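Local coordinates for Pex (Synechococcus elongatus PCC 7942, PDB 2E1N), which modifies the cyanobacterial circadian clock as a period extender and, as a PadR-like winged-helix protein, probably acts by binding DNA, at residues V36-A41 / T51-H56; T59-Y64 / Q116-Y121; Y87-E92 / R98-L103. One frame throughout, in Å; residues are numbered along the deposited sequence.

Interaction 1: V36-A41 / T51-H56; sequences VCYVLA and TELIQH. With SO4 (sulfate ion), chain D.
The Tyr38 ring meets helix 50-60 edge-on: Leu53 O and His56 CD2 both lie near the plane of the phenol, at the end that carries its hydroxyl. The imidazole of His56 is likewise met at its edge, where its CD2 stands 3.3 Å from Tyr38 OH. Elsewhere around the phenol, the indole of Trp118 meets it at a steep angle, and Leu30 and Leu66 pack on it.

With CG anti to the backbone N (chi1 162°), the Tyr38 ring is carried across the gap between helices whose local axes stay 11.0 Å apart. Its hydroxyl donates to Leu53 O over 2.7 Å, in the carbonyl plane and on a lone pair, with a C=O...donor angle of 134°. A carbonyl within a helix can accept a side-chain donor on its flank as well as any helical bond, and tyrosine suits the place because its length brings a donor there while its ring remains in apolar surroundings. The local axes cross at 102°. In the three-helix core of a PadR-like winged-helix domain, helix 32-43 packs across the helix-turn-helix, of which helix 50-60 is probably the first helix.

Beside the phenol, Leu53 fills the space between the helices. Its CD2 comes within 4.4 Å of Tyr38 CE2, and its CD1 lies 4.3 Å from Val39 CG1; both methyls are thus used. At the start of 51-56, Thr51 is exposed, its OG1 donating to sulfate O3 over 3.0 Å. The sulfate also accepts bonds from Arg94, Arg96 and Arg98, marking an anion-binding spot at the start of helix 50-60.

Interaction 2: T59-Y64 / Q116-Y121; sequences THWPNY and QLWERY
Trp118 pushes its indole edge between Trp61 and Tyr64, meeting a face of each. Its first torsion places CG anti to the backbone N (chi1 173°), which sends the long, flat group out from helix 110-123 toward the turn at 61-64. Against Trp61 the contact is T-shaped: the five-membered ring of Trp118 lies 5.6 Å by centroids from the six-membered ring of Trp61, with planes at 76°. The other face of Trp61 is covered by His60 CB, so its indole is held between its own chain neighbour and the helix. Against Tyr64 the edge-to-face pair is more tilted, at 61°, and Trp118 CH2 comes 4.5 Å from Tyr64 CD2.

Tyr64 and Tyr121 reach for each other from opposite directions. Tyr64 has CG anti to its carbonyl carbon, beside the backbone N, whereas Tyr121 swings out from the helix by the same first rotamer as Trp118. They meet where Tyr64 OH lies 3.3 Å from Tyr121 CE2, a contact of hydroxyl oxygen with ring carbon; the two hydroxyl oxygens stay 4.0 Å apart. Replacing Tyr121 with an alanine would probably leave the hydroxyl end of Tyr64 without this packing partner and its ring less restrained on that side.

A type I turn, closed by Tyr64 N bonding to Trp61 O over 3.0 Å, brings Trp61 and Tyr64 to the same helix. Large flat side chains suit the wide separation of the backbones. Trp61, Tyr64 and Trp118 thus form an aromatic cluster joining the C-terminal helix, next to the second subunit, to the turn that follows helix 50-60 in the winged-helix domain.

Interaction 3: Y87-E92 / R98-L103; sequences YWKKVE and RRMYQL. With SO4 (sulfate ion), chain D.
Arg99 lies over one face of the Trp88 indole, the two side chains crossing at about a right angle. Its CD sits almost exactly above the six-membered ring, 3.8 Å from the centroid, while the guanidinium CZ stands 4.3 Å from that of the five-membered ring in a cation-pi contact. The guanidinium is inclined to the indole by 46°, so it does not stack flat; a bend at chi2 (65°) folds the chain back across the neighbouring strand.

On the other side of the sheet, Met100 CB rests over the Tyr87 ring, 3.5 Å from its centroid. Gln102 NE2 comes obliquely to Tyr87 CD2, and the phenol hydroxyl bonds to Asp47. Lys89 CB packs on Met100 CG along the same side.

Farther toward the hairpin tip, Val91 CG2 covers a face of the Arg98 guanidinium, leaving its edge to donate from NH1 to sulfate O4 over 3.1 Å.

The backbones pair as antiparallel strands: Tyr87 and Met100 bond to each other both ways, as do Lys89 and Arg98, whose Lys89 N to Arg98 O bond measures 2.8 Å. This hairpin is the wing of the winged-helix fold. Because arginine combines a long apolar stem with a charged end, it can pack on a partner and still offer N-H groups; the sulfate held here is consistent with a surface suited to DNA phosphate.

How the interactions relate
Along the chain, interaction 1 closes before the other two open, and interaction 3 is nested inside the loop that interaction 2 closes. Interactions 1 and 2 share helix 50-60, have centres about 10 Å apart and are in direct contact, making a continuous core that reaches helix 110-123 and the second subunit. Interaction 3 centres about 15 Å from interaction 1, joined to it by Leu40 against Leu103 and by one sulfate touching both. Interactions 2 and 3, about 24 Å apart between centres, lie on opposite sides of the chain's centre. The domain core thus sits between the subunit-facing helix and the wing, which probably faces DNA.

Interaction 1: V36-A41 / T51-H56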
loop_
_atom_site.group_PDB
_atom_site.type_symbol
_atom_site.label_atom_id
_atom_site.label_comp_id
_atom_site.label_asym_id
_atom_site.label_seq_id
_atom_site.Cartn_x
_atom_site.Cartn_y
_atom_site.Cartn_z
ATOM N N VAL B 36 3.434 -8.524 12.886
ATOM C CA VAL B 36 3.581 -9.813 13.550
ATOM C C VAL B 36 4.353 -10.804 12.672
ATOM O O VAL B 36 5.268 -11.486 13.137
ATOM C CB VAL B 36 2.211 -10.382 14.002
ATOM C CG1 VAL B 36 2.400 -11.918 14.390
ATOM C CG2 VAL B 36 1.666 -9.599 15.110
ATOM N N CYS B 37 4.007 -10.882 11.383
ATOM C CA CYS B 37 4.684 -11.834 10.473
ATOM C C CYS B 37 6.132 -11.443 10.179
ATOM O O CYS B 37 7.019 -12.309 10.134
ATOM C CB CYS B 37 3.878 -11.956 9.204
ATOM S SG CYS B 37 2.209 -12.568 9.593
ATOM N N TYR B 38 6.379 -10.145 9.977
ATOM C CA TYR B 38 7.761 -9.641 9.801
ATOM C C TYR B 38 8.638 -9.950 11.034
ATOM O O TYR B 38 9.742 -10.477 10.940
ATOM C CB TYR B 38 7.751 -8.121 9.520
ATOM C CG TYR B 38 9.120 -7.487 9.772
ATOM C CD1 TYR B 38 10.221 -7.810 8.972
ATOM C CD2 TYR B 38 9.304 -6.598 10.807
ATOM C CE1 TYR B 38 11.490 -7.263 9.250
ATOM C CE2 TYR B 38 10.560 -6.040 11.065
ATOM C CZ TYR B 38 11.645 -6.421 10.291
ATOM O OH TYR B 38 12.902 -5.925 10.511
ATOM N N VAL B 39 8.147 -9.610 12.212
ATOM C CA VAL B 39 8.927 -9.863 13.415
ATOM C C VAL B 39 9.251 -11.331 13.525
ATOM O O VAL B 39 10.400 -11.708 13.766
ATOM C CB VAL B 39 8.183 -9.346 14.650
ATOM C CG1 VAL B 39 8.840 -9.811 15.939
ATOM C CG2 VAL B 39 8.078 -7.788 14.583
ATOM N N LEU B 40 8.276 -12.193 13.295
ATOM C CA LEU B 40 8.542 -13.619 13.356
ATOM C C LEU B 40 9.527 -14.125 12.311
ATOM O O LEU B 40 10.372 -14.975 12.620
ATOM C CB LEU B 40 7.230 -14.405 13.343
ATOM C CG LEU B 40 6.393 -14.290 14.643
ATOM C CD1 LEU B 40 5.096 -15.100 14.480
ATOM C CD2 LEU B 40 7.162 -14.702 15.959
ATOM N N ALA B 41 9.463 -13.559 11.103
ATOM C CA ALA B 41 10.448 -13.857 10.038
ATOM C C ALA B 41 11.884 -13.555 10.517
ATOM O O ALA B 41 12.795 -14.355 10.246
ATOM C CB ALA B 41 10.108 -13.091 8.759
ATOM N N THR B 51 14.579 -1.525 18.487
ATOM C CA THR B 51 15.199 -0.505 17.643
ATOM C C THR B 51 15.810 -1.204 16.409
ATOM O O THR B 51 15.717 -0.719 15.275
ATOM C CB THR B 51 16.240 0.338 18.457
ATOM O OG1 THR B 51 17.221 -0.530 18.979
ATOM C CG2 THR B 51 15.603 0.947 19.643
ATOM N N GLU B 52 16.380 -2.388 16.605
ATOM C CA GLU B 52 16.914 -3.163 15.489
ATOM C C GLU B 52 15.831 -3.646 14.518
ATOM O O GLU B 52 16.071 -3.626 13.305
ATOM C CB GLU B 52 17.755 -4.355 15.979
ATOM C CG GLU B 52 18.399 -5.188 14.879
ATOM C CD GLU B 52 19.329 -6.271 15.387
ATOM O OE1 GLU B 52 18.841 -7.346 15.807
ATOM O OE2 GLU B 52 20.575 -6.051 15.355
ATOM N N LEU B 53 14.695 -4.124 15.027
ATOM C CA LEU B 53 13.617 -4.613 14.175
ATOM C C LEU B 53 13.110 -3.511 13.245
ATOM O O LEU B 53 12.860 -3.739 12.027
ATOM C CB LEU B 53 12.462 -5.152 15.005
ATOM C CG LEU B 53 12.704 -6.544 15.644
ATOM C CD1 LEU B 53 11.794 -6.811 16.874
ATOM C CD2 LEU B 53 12.607 -7.685 14.591
ATOM N N ILE B 54 12.987 -2.317 13.795
ATOM C CA ILE B 54 12.575 -1.146 13.008
ATOM C C ILE B 54 13.610 -0.780 11.934
ATOM O O ILE B 54 13.253 -0.533 10.758
ATOM C CB ILE B 54 12.236 0.070 13.948
ATOM C CG1 ILE B 54 10.988 -0.261 14.796
ATOM C CG2 ILE B 54 12.037 1.350 13.149
ATOM C CD1 ILE B 54 10.611 0.693 15.867
ATOM N N GLN B 55 14.880 -0.694 12.334
ATOM C CA GLN B 55 15.977 -0.314 11.454
ATOM C C GLN B 55 16.227 -1.341 10.350
ATOM O O GLN B 55 16.425 -0.978 9.180
ATOM C CB GLN B 55 17.267 -0.084 12.245
ATOM C CG GLN B 55 18.413 0.316 11.376
ATOM C CD GLN B 55 19.717 0.409 12.130
ATOM O OE1 GLN B 55 19.755 0.815 13.311
ATOM N NE2 GLN B 55 20.809 0.002 11.466
ATOM N N HIS B 56 16.189 -2.618 10.725
ATOM C CA HIS B 56 16.424 -3.704 9.817
ATOM C C HIS B 56 15.368 -3.696 8.721
ATOM O O HIS B 56 15.674 -4.002 7.572
ATOM C CB HIS B 56 16.373 -5.023 10.579
ATOM C CG HIS B 56 16.586 -6.225 9.725
ATOM N ND1 HIS B 56 17.766 -6.466 9.058
ATOM C CD2 HIS B 56 15.771 -7.269 9.445
ATOM C CE1 HIS B 56 17.669 -7.614 8.406
ATOM N NE2 HIS B 56 16.465 -8.121 8.626
HETATM S S SO4 D . 17.649 -0.052 22.804
HETATM O O1 SO4 D . 17.057 1.192 23.252
HETATM O O2 SO4 D . 17.940 -0.821 23.992
HETATM O O3 SO4 D . 16.776 -0.810 21.921
HETATM O O4 SO4 D . 18.899 0.239 22.120
#

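Interaction 2: T59-Y64 / Q116-Y121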
loop_
_atom_site.group_PDB
_atom_site.type_symbol
_atom_site.label_atom_id
_atom_site.label_comp_id
_atom_site.label_asym_id
_atom_site.label_seq_id
_atom_site.Cartn_x
_atom_site.Cartn_y
_atom_site.Cartn_z
ATOM N N THR B 59 16.253 -0.884 6.244
ATOM C CA THR B 59 17.521 -1.099 5.525
ATOM C C THR B 59 17.363 -2.211 4.460
ATOM O O THR B 59 17.871 -2.094 3.356
ATOM C CB THR B 59 18.640 -1.443 6.471
ATOM O OG1 THR B 59 18.287 -2.631 7.136
ATOM C CG2 THR B 59 18.867 -0.363 7.514
ATOM N N HIS B 60 16.617 -3.265 4.784
ATOM C CA HIS B 60 16.492 -4.424 3.875
ATOM C C HIS B 60 15.294 -4.335 2.959
ATOM O O HIS B 60 15.372 -4.770 1.799
ATOM C CB HIS B 60 16.570 -5.748 4.668
ATOM C CG HIS B 60 17.944 -6.032 5.181
ATOM N ND1 HIS B 60 18.685 -7.126 4.778
ATOM C CD2 HIS B 60 18.747 -5.320 6.010
ATOM C CE1 HIS B 60 19.872 -7.089 5.365
ATOM N NE2 HIS B 60 19.940 -5.996 6.107
ATOM N N TRP B 61 14.201 -3.737 3.431
ATOM C CA TRP B 61 12.997 -3.564 2.625
ATOM C C TRP B 61 12.512 -2.090 2.700
ATOM O O TRP B 61 11.553 -1.798 3.387
ATOM C CB TRP B 61 11.858 -4.470 3.117
ATOM C CG TRP B 61 12.151 -5.908 3.058
ATOM C CD1 TRP B 61 11.906 -6.751 2.000
ATOM C CD2 TRP B 61 12.713 -6.704 4.085
ATOM N NE1 TRP B 61 12.308 -8.026 2.317
ATOM C CE2 TRP B 61 12.804 -8.028 3.590
ATOM C CE3 TRP B 61 13.190 -6.431 5.356
ATOM C CZ2 TRP B 61 13.336 -9.060 4.336
ATOM C CZ3 TRP B 61 13.711 -7.477 6.117
ATOM C CH2 TRP B 61 13.774 -8.764 5.611
ATOM N N PRO B 62 13.191 -1.182 1.992
ATOM C CA PRO B 62 12.924 0.261 2.078
ATOM C C PRO B 62 11.562 0.742 1.618
ATOM O O PRO B 62 11.253 1.916 1.802
ATOM C CB PRO B 62 14.038 0.900 1.263
ATOM C CG PRO B 62 14.821 -0.195 0.645
ATOM C CD PRO B 62 14.340 -1.511 1.133
ATOM N N ASN B 63 10.746 -0.124 1.025
ATOM C CA ASN B 63 9.398 0.258 0.711
ATOM C C ASN B 63 8.507 0.276 1.949
ATOM O O ASN B 63 7.348 0.649 1.822
ATOM C CB ASN B 63 8.749 -0.711 -0.295
ATOM C CG ASN B 63 9.381 -0.658 -1.669
ATOM O OD1 ASN B 63 9.748 0.404 -2.168
ATOM N ND2 ASN B 63 9.508 -1.826 -2.296
ATOM N N TYR B 64 9.024 -0.214 3.091
ATOM C CA TYR B 64 8.249 -0.320 4.328
ATOM C C TYR B 64 8.904 0.383 5.480
ATOM O O TYR B 64 10.138 0.546 5.495
ATOM C CB TYR B 64 8.103 -1.797 4.734
ATOM C CG TYR B 64 7.387 -2.533 3.655
ATOM C CD1 TYR B 64 6.031 -2.325 3.444
ATOM C CD2 TYR B 64 8.073 -3.363 2.797
ATOM C CE1 TYR B 64 5.348 -2.986 2.398
ATOM C CE2 TYR B 64 7.410 -4.007 1.732
ATOM C CZ TYR B 64 6.054 -3.806 1.549
ATOM O OH TYR B 64 5.400 -4.455 0.508
ATOM N N GLN B 116 6.019 -17.264 6.715
ATOM C CA GLN B 116 5.689 -17.521 5.310
ATOM C C GLN B 116 4.743 -16.478 4.731
ATOM O O GLN B 116 4.885 -16.083 3.574
ATOM C CB GLN B 116 5.061 -18.904 5.170
ATOM C CG GLN B 116 6.014 -20.064 5.422
ATOM C CD GLN B 116 5.505 -21.359 4.847
ATOM O OE1 GLN B 116 5.167 -21.426 3.658
ATOM N NE2 GLN B 116 5.433 -22.391 5.667
ATOM N N LEU B 117 3.772 -16.026 5.524
ATOM C CA LEU B 117 2.808 -15.040 5.061
ATOM C C LEU B 117 3.504 -13.693 4.729
ATOM O O LEU B 117 3.102 -12.990 3.797
ATOM C CB LEU B 117 1.703 -14.825 6.086
ATOM C CG LEU B 117 0.745 -15.983 6.399
ATOM C CD1 LEU B 117 -0.166 -15.564 7.542
ATOM C CD2 LEU B 117 -0.060 -16.379 5.188
ATOM N N TRP B 118 4.525 -13.330 5.508
ATOM C CA TRP B 118 5.375 -12.183 5.193
ATOM C C TRP B 118 6.069 -12.347 3.838
ATOM O O TRP B 118 5.907 -11.508 2.935
ATOM C CB TRP B 118 6.414 -12.001 6.309
ATOM C CG TRP B 118 7.466 -10.981 6.068
ATOM C CD1 TRP B 118 8.818 -11.198 5.963
ATOM C CD2 TRP B 118 7.274 -9.585 5.933
ATOM N NE1 TRP B 118 9.470 -10.013 5.746
ATOM C CE2 TRP B 118 8.544 -9.005 5.738
ATOM C CE3 TRP B 118 6.141 -8.757 5.944
ATOM C CZ2 TRP B 118 8.715 -7.652 5.555
ATOM C CZ3 TRP B 118 6.314 -7.424 5.772
ATOM C CH2 TRP B 118 7.600 -6.877 5.566
ATOM N N GLU B 119 6.802 -13.436 3.698
ATOM C CA GLU B 119 7.614 -13.656 2.500
ATOM C C GLU B 119 6.725 -13.722 1.252
ATOM O O GLU B 119 7.047 -13.136 0.195
ATOM C CB GLU B 119 8.457 -14.924 2.620
ATOM C CG GLU B 119 9.384 -15.006 3.836
ATOM C CD GLU B 119 10.535 -13.968 3.856
ATOM O OE1 GLU B 119 11.106 -13.758 4.957
ATOM O OE2 GLU B 119 10.887 -13.388 2.799
ATOM N N ARG B 120 5.591 -14.400 1.376
ATOM C CA ARG B 120 4.660 -14.482 0.246
ATOM C C ARG B 120 4.146 -13.083 -0.120
ATOM O O ARG B 120 4.129 -12.713 -1.298
ATOM C CB ARG B 120 3.532 -15.482 0.528
ATOM C CG ARG B 120 4.016 -16.941 0.486
ATOM C CD ARG B 120 2.905 -17.943 0.119
ATOM N NE ARG B 120 3.319 -19.351 0.275
ATOM C CZ ARG B 120 3.412 -20.258 -0.710
ATOM N NH1 ARG B 120 3.143 -19.949 -1.973
ATOM N NH2 ARG B 120 3.791 -21.504 -0.429
ATOM N N TYR B 121 3.780 -12.298 0.894
ATOM C CA TYR B 121 3.362 -10.918 0.703
ATOM C C TYR B 121 4.430 -10.098 -0.030
ATOM O O TYR B 121 4.109 -9.277 -0.907
ATOM C CB TYR B 121 3.052 -10.281 2.057
ATOM C CG TYR B 121 2.682 -8.825 2.004
ATOM C CD1 TYR B 121 1.355 -8.433 1.910
ATOM C CD2 TYR B 121 3.660 -7.837 2.078
ATOM C CE1 TYR B 121 1.007 -7.111 1.878
ATOM C CE2 TYR B 121 3.323 -6.517 2.044
ATOM C CZ TYR B 121 1.994 -6.158 1.941
ATOM O OH TYR B 121 1.653 -4.823 1.926
#

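Interaction 3: Y87-E92 / R98-L103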
loop_
_atom_site.group_PDB
_atom_site.type_symbol
_atom_site.label_atom_id
_atom_site.label_comp_id
_atom_site.label_asym_id
_atom_site.label_seq_id
_atom_site.Cartn_x
_atom_site.Cartn_y
_atom_site.Cartn_z
ATOM N N TYR B 87 13.969 -11.230 27.216
ATOM C CA TYR B 87 15.016 -11.293 28.220
ATOM C C TYR B 87 15.775 -9.996 28.208
ATOM O O TYR B 87 15.762 -9.285 27.235
ATOM C CB TYR B 87 15.973 -12.461 27.995
ATOM C CG TYR B 87 16.777 -12.496 26.726
ATOM C CD1 TYR B 87 18.087 -11.998 26.694
ATOM C CD2 TYR B 87 16.288 -13.103 25.580
ATOM C CE1 TYR B 87 18.826 -12.074 25.556
ATOM C CE2 TYR B 87 17.048 -13.172 24.412
ATOM C CZ TYR B 87 18.316 -12.667 24.418
ATOM O OH TYR B 87 19.080 -12.738 23.273
ATOM N N TRP B 88 16.431 -9.703 29.315
ATOM C CA TRP B 88 17.146 -8.441 29.446
ATOM C C TRP B 88 18.601 -8.679 29.124
ATOM O O TRP B 88 19.205 -9.665 29.585
ATOM C CB TRP B 88 17.049 -7.898 30.876
ATOM C CG TRP B 88 15.741 -7.353 31.238
ATOM C CD1 TRP B 88 14.856 -7.897 32.137
ATOM C CD2 TRP B 88 15.119 -6.176 30.718
ATOM N NE1 TRP B 88 13.724 -7.109 32.203
ATOM C CE2 TRP B 88 13.872 -6.043 31.354
ATOM C CE3 TRP B 88 15.509 -5.197 29.794
ATOM C CZ2 TRP B 88 13.012 -4.981 31.088
ATOM C CZ3 TRP B 88 14.646 -4.156 29.512
ATOM C CH2 TRP B 88 13.409 -4.065 30.143
ATOM N N LYS B 89 19.200 -7.735 28.396
ATOM C CA LYS B 89 20.584 -7.862 28.027
ATOM C C LYS B 89 21.366 -6.588 28.369
ATOM O O LYS B 89 20.880 -5.486 28.177
ATOM C CB LYS B 89 20.713 -8.148 26.538
ATOM C CG LYS B 89 22.164 -8.189 26.060
ATOM C CD LYS B 89 22.295 -8.523 24.578
ATOM C CE LYS B 89 22.458 -10.032 24.338
ATOM N NZ LYS B 89 23.917 -10.451 24.336
ATOM N N LYS B 90 22.582 -6.782 28.869
ATOM C CA LYS B 90 23.501 -5.679 29.180
ATOM C C LYS B 90 24.130 -5.140 27.897
ATOM O O LYS B 90 24.721 -5.903 27.145
ATOM C CB LYS B 90 24.590 -6.212 30.134
ATOM C CG LYS B 90 25.801 -5.326 30.327
ATOM C CD LYS B 90 25.423 -3.900 30.733
ATOM C CE LYS B 90 26.632 -3.008 30.689
ATOM N NZ LYS B 90 26.236 -1.602 30.952
ATOM N N VAL B 91 23.979 -3.841 27.637
ATOM C CA VAL B 91 24.665 -3.163 26.541
ATOM C C VAL B 91 25.938 -2.450 27.047
ATOM O O VAL B 91 25.865 -1.619 27.941
ATOM C CB VAL B 91 23.771 -2.072 25.912
ATOM C CG1 VAL B 91 24.493 -1.369 24.771
ATOM C CG2 VAL B 91 22.436 -2.671 25.442
ATOM N N GLU B 92 27.074 -2.772 26.437
ATOM C CA GLU B 92 28.357 -2.044 26.625
ATOM C C GLU B 92 28.221 -0.518 26.802
ATOM O O GLU B 92 27.669 0.188 25.953
ATOM C CB GLU B 92 29.270 -2.314 25.418
ATOM C CG GLU B 92 30.722 -2.665 25.747
ATOM C CD GLU B 92 31.706 -1.509 25.561
ATOM O OE1 GLU B 92 32.916 -1.730 25.824
ATOM O OE2 GLU B 92 31.285 -0.397 25.157
ATOM N N ARG B 98 18.687 -3.635 27.729
ATOM C CA ARG B 98 18.054 -3.779 26.413
ATOM C C ARG B 98 17.126 -4.985 26.480
ATOM O O ARG B 98 17.520 -6.045 26.903
ATOM C CB ARG B 98 19.142 -3.988 25.362
ATOM C CG ARG B 98 18.660 -4.168 23.944
ATOM C CD ARG B 98 19.310 -3.102 23.084
ATOM N NE ARG B 98 20.460 -3.635 22.419
ATOM C CZ ARG B 98 21.416 -2.937 21.843
ATOM N NH1 ARG B 98 21.425 -1.604 21.824
ATOM N NH2 ARG B 98 22.380 -3.615 21.267
ATOM N N ARG B 99 15.881 -4.813 26.061
ATOM C CA ARG B 99 14.952 -5.935 26.036
ATOM C C ARG B 99 15.167 -6.621 24.701
ATOM O O ARG B 99 14.895 -6.008 23.635
ATOM C CB ARG B 99 13.516 -5.448 26.165
ATOM C CG ARG B 99 12.486 -6.534 26.385
ATOM C CD ARG B 99 12.726 -7.198 27.689
ATOM N NE ARG B 99 11.688 -8.151 28.070
ATOM C CZ ARG B 99 11.812 -9.012 29.069
ATOM N NH1 ARG B 99 12.954 -9.129 29.734
ATOM N NH2 ARG B 99 10.813 -9.836 29.348
ATOM N N MET B 100 15.647 -7.856 24.767
ATOM C CA MET B 100 15.760 -8.748 23.625
ATOM C C MET B 100 14.539 -9.677 23.529
ATOM O O MET B 100 13.921 -10.018 24.541
ATOM C CB MET B 100 16.998 -9.631 23.762
ATOM C CG MET B 100 18.314 -8.885 23.856
ATOM S SD MET B 100 18.758 -7.968 22.369
ATOM C CE MET B 100 18.928 -9.290 21.163
ATOM N N TYR B 101 14.279 -10.160 22.316
ATOM C CA TYR B 101 13.155 -11.045 22.041
ATOM C C TYR B 101 13.653 -12.273 21.274
ATOM O O TYR B 101 14.616 -12.193 20.458
ATOM C CB TYR B 101 12.058 -10.323 21.252
ATOM C CG TYR B 101 11.487 -9.178 21.993
ATOM C CD1 TYR B 101 10.499 -9.362 22.978
ATOM C CD2 TYR B 101 11.928 -7.923 21.750
ATOM C CE1 TYR B 101 9.994 -8.287 23.668
ATOM C CE2 TYR B 101 11.423 -6.844 22.439
ATOM C CZ TYR B 101 10.477 -7.042 23.411
ATOM O OH TYR B 101 9.971 -5.933 24.073
ATOM N N GLN B 102 13.051 -13.415 21.592
ATOM C CA GLN B 102 13.386 -14.668 20.920
ATOM C C GLN B 102 12.152 -15.548 20.785
ATOM O O GLN B 102 11.170 -15.360 21.491
ATOM C CB GLN B 102 14.519 -15.397 21.674
ATOM C CG GLN B 102 14.067 -15.991 22.995
ATOM C CD GLN B 102 15.222 -16.488 23.905
ATOM O OE1 GLN B 102 16.199 -17.066 23.442
ATOM N NE2 GLN B 102 15.058 -16.303 25.176
ATOM N N LEU B 103 12.192 -16.509 19.867
ATOM C CA LEU B 103 11.099 -17.461 19.793
ATOM C C LEU B 103 11.183 -18.334 21.020
ATOM O O LEU B 103 12.271 -18.819 21.359
ATOM C CB LEU B 103 11.183 -18.327 18.537
ATOM C CG LEU B 103 11.107 -17.625 17.213
ATOM C CD1 LEU B 103 11.276 -18.661 16.109
ATOM C CD2 LEU B 103 9.805 -16.862 17.084
HETATM S S SO4 D . 17.649 -0.052 22.804
HETATM O O1 SO4 D . 17.057 1.192 23.252
HETATM O O2 SO4 D . 17.940 -0.821 23.992
HETATM O O3 SO4 D . 16.776 -0.810 21.921
HETATM O O4 SO4 D . 18.899 0.239 22.120
#